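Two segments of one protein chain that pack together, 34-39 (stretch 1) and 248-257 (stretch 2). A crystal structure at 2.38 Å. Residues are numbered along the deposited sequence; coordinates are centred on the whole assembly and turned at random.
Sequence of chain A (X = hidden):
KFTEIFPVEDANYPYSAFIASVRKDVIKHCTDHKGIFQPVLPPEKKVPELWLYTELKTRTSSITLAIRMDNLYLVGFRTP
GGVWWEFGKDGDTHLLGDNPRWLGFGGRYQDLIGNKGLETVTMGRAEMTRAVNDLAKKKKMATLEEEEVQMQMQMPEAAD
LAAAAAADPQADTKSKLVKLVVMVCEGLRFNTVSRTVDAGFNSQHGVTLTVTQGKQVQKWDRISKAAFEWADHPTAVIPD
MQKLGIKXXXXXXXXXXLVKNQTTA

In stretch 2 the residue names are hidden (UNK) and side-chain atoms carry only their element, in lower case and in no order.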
# COMPACT_ATOMS: atom_id res chain seq x y z
N LYS A 34 8.98 -21.39 13.81
CA LYS A 34 8.28 -22.04 14.91
C LYS A 34 7.79 -20.99 15.90
O LYS A 34 8.54 -20.07 16.25
CB LYS A 34 9.22 -23.03 15.61
CG LYS A 34 8.57 -23.85 16.72
CD LYS A 34 9.60 -24.35 17.74
CE LYS A 34 10.24 -25.67 17.34
NZ LYS A 34 10.90 -25.61 16.01
N GLY A 35 6.54 -21.11 16.34
CA GLY A 35 6.01 -20.14 17.29
C GLY A 35 5.40 -18.91 16.65
O GLY A 35 4.86 -18.06 17.34
N ILE A 36 5.50 -18.82 15.33
CA ILE A 36 4.95 -17.69 14.59
C ILE A 36 3.90 -18.21 13.60
O ILE A 36 4.24 -18.81 12.58
CB ILE A 36 6.07 -16.93 13.82
CG1 ILE A 36 7.14 -16.46 14.80
CG2 ILE A 36 5.49 -15.73 13.09
CD1 ILE A 36 8.24 -15.60 14.17
N PHE A 37 2.63 -17.98 13.91
CA PHE A 37 1.54 -18.43 13.06
C PHE A 37 1.67 -17.92 11.62
O PHE A 37 1.56 -18.70 10.68
CB PHE A 37 0.19 -17.96 13.62
CG PHE A 37 -0.19 -18.63 14.92
CD1 PHE A 37 -1.01 -17.97 15.84
CD2 PHE A 37 0.24 -19.92 15.22
CE1 PHE A 37 -1.39 -18.58 17.04
CE2 PHE A 37 -0.13 -20.55 16.41
CZ PHE A 37 -0.95 -19.87 17.32
N GLN A 38 1.92 -16.62 11.45
CA GLN A 38 2.05 -16.04 10.12
C GLN A 38 3.36 -16.36 9.41
O GLN A 38 4.39 -16.53 10.05
CB GLN A 38 1.93 -14.52 10.17
CG GLN A 38 0.71 -13.98 10.86
CD GLN A 38 0.91 -13.79 12.35
OE1 GLN A 38 1.90 -14.26 12.92
NE2 GLN A 38 -0.04 -13.12 12.99
N PRO A 39 3.32 -16.45 8.08
CA PRO A 39 4.52 -16.73 7.30
C PRO A 39 5.46 -15.53 7.45
O PRO A 39 5.00 -14.40 7.57
CB PRO A 39 3.99 -16.85 5.88
CG PRO A 39 2.67 -17.47 6.08
CD PRO A 39 2.11 -16.71 7.27
N UNK A 248 -2.06 -10.59 22.98
CA UNK A 248 -1.44 -11.90 22.86
C UNK A 248 -1.38 -12.34 21.40
O UNK A 248 -2.13 -11.83 20.57
o UNK A 248 -4.06 -12.82 22.41
c UNK A 248 -2.12 -12.97 23.73
c UNK A 248 -3.60 -13.01 23.55
o UNK A 248 -4.30 -13.25 24.55
N UNK A 249 -0.49 -13.28 21.10
CA UNK A 249 -0.31 -13.74 19.73
C UNK A 249 -1.61 -14.15 19.07
O UNK A 249 -1.74 -14.06 17.85
c UNK A 249 0.21 -16.28 20.02
c UNK A 249 0.71 -14.89 19.64
c UNK A 249 0.92 -17.41 19.24
n UNK A 249 2.97 -17.54 20.74
c UNK A 249 2.45 -17.38 19.35
N UNK A 250 -2.57 -14.59 19.87
CA UNK A 250 -3.86 -15.01 19.35
C UNK A 250 -4.66 -13.89 18.68
O UNK A 250 -5.25 -14.09 17.61
n UNK A 250 -5.22 -17.98 20.77
o UNK A 250 -3.09 -17.33 21.01
c UNK A 250 -4.27 -17.06 20.77
c UNK A 250 -4.70 -15.64 20.46
N UNK A 251 -4.68 -12.71 19.30
CA UNK A 251 -5.39 -11.57 18.72
C UNK A 251 -4.56 -11.08 17.54
O UNK A 251 -5.09 -10.66 16.51
o UNK A 251 -7.76 -9.86 22.55
c UNK A 251 -6.21 -10.86 21.04
o UNK A 251 -6.18 -8.57 21.71
c UNK A 251 -6.76 -9.68 21.82
c UNK A 251 -5.55 -10.45 19.74
N UNK A 252 -3.24 -11.16 17.69
CA UNK A 252 -2.33 -10.74 16.65
C UNK A 252 -2.56 -11.56 15.38
O UNK A 252 -2.38 -11.06 14.27
c UNK A 252 -0.89 -10.90 17.12
N UNK A 253 -2.97 -12.82 15.55
CA UNK A 253 -3.22 -13.69 14.41
C UNK A 253 -4.49 -13.27 13.65
O UNK A 253 -4.71 -13.66 12.50
c UNK A 253 -3.34 -15.14 14.86
N UNK A 254 -5.32 -12.47 14.29
CA UNK A 254 -6.56 -11.99 13.67
C UNK A 254 -6.31 -10.65 12.99
O UNK A 254 -7.22 -10.07 12.37
c UNK A 254 -7.62 -11.77 14.73
c UNK A 254 -9.94 -12.68 14.96
n UNK A 254 -12.60 -12.37 14.06
n UNK A 254 -10.36 -12.52 13.56
c UNK A 254 -8.45 -12.98 15.09
c UNK A 254 -11.62 -12.37 13.17
n UNK A 254 -11.91 -12.23 11.88
N UNK A 255 -5.07 -10.18 13.04
CA UNK A 255 -4.71 -8.86 12.57
C UNK A 255 -3.69 -8.80 11.45
O UNK A 255 -3.92 -8.14 10.44
c UNK A 255 -3.51 -6.80 13.40
c UNK A 255 -5.36 -7.79 14.78
c UNK A 255 -4.93 -7.11 16.06
c UNK A 255 -4.21 -8.07 13.80
N UNK A 256 -2.54 -9.43 11.68
CA UNK A 256 -1.49 -9.46 10.68
C UNK A 256 -1.48 -10.82 10.01
O UNK A 256 -1.65 -11.86 10.66
c UNK A 256 0.06 -9.96 12.59
c UNK A 256 0.10 -7.71 11.51
c UNK A 256 -0.09 -9.20 11.28
N UNK A 257 -1.30 -10.82 8.69
CA UNK A 257 -1.28 -12.05 7.91
C UNK A 257 0.15 -12.45 7.60
O UNK A 257 0.47 -13.63 7.61
c UNK A 257 -2.08 -11.86 6.61

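Position 248 carries two side-chain carbons, the second bearing two oxygens, and lies beyond the reach of stretch 1. One oxygen is 3.2 Å from the backbone N of position 251, a capping bond just before a helix. A carboxylate on a single methylene is Asp248, the N-cap.

Position 249 has four carbons in a row ending in nitrogen. Its CA-to-CB bond points toward stretch 1; the third carbon lies 3.4 Å from Phe37 CE1, oblique to the ring, and the fourth 3.2 Å from Gly35 O. The unbranched chain is Lys249, whose NZ is hydrogen-bonded elsewhere in the structure.

Position 250 shows two carbons, the second with one oxygen and one nitrogen. Its CA-to-CB bond points away, but the end comes nearer, the oxygen standing 4.5 Å from Phe37 CE1, a marginal approach. The amide is Asn250.

Position 251 has three carbons, the last carrying two oxygens, one methylene more than Asp248, out of reach of stretch 1. This is Glu251; its backbone N is the donor to Asp248 OD1.

Position 252 has one carbon. Its contribution is backbone: O lies 3.4 Å from Gln38 NE2. The lone carbon gives Ala252.

Position 253 also has a lone carbon. This CB sits 3.8 Å from Phe37 CD1, near the ring plane and therefore at its edge. The residue is Ala253.

Position 254 runs three carbons, a nitrogen, then a carbon with two more nitrogens; it points away and makes no contact. That guanidinium identifies Arg254.

Position 255 has four carbons forked at the first, one arm two carbons long. It is buried, but its nearest side-chain approach is CB to Gln38 NE2, 6.6 Å. This is Ile255.

Position 256 has one carbon carrying two others. One outer carbon approaches Gln38 NE2 to 3.2 Å, while the backbone O accepts a hydrogen bond from that same NE2 (3.1 Å, N-H...acceptor angle 149°). The beta-branched trio is Val256.

Position 257 has a single carbon, directed away. The backbone makes the contact instead: O lies 3.1 Å from Gln38 CB and 3.5 Å from Pro39 CD. This is Ala257.

The contact buries 364 Å² in total and joins residues at least 212 apart in sequence. Phe37 and Gln38 both point toward stretch 2 and account for most of the area covered on stretch 1. Phe37 meets the aliphatic part of Lys249 and the methyl of Ala253, whereas Gln38 reaches the backbone past the helix and anchors there through the one hydrogen bond between the stretches. At Gly35 (phi/psi 87/-4), a CB would jam against the preceding carbonyl oxygen, so the backbone itself calls for glycine.

Stretch 2 (248-257) DKNEAARIVA
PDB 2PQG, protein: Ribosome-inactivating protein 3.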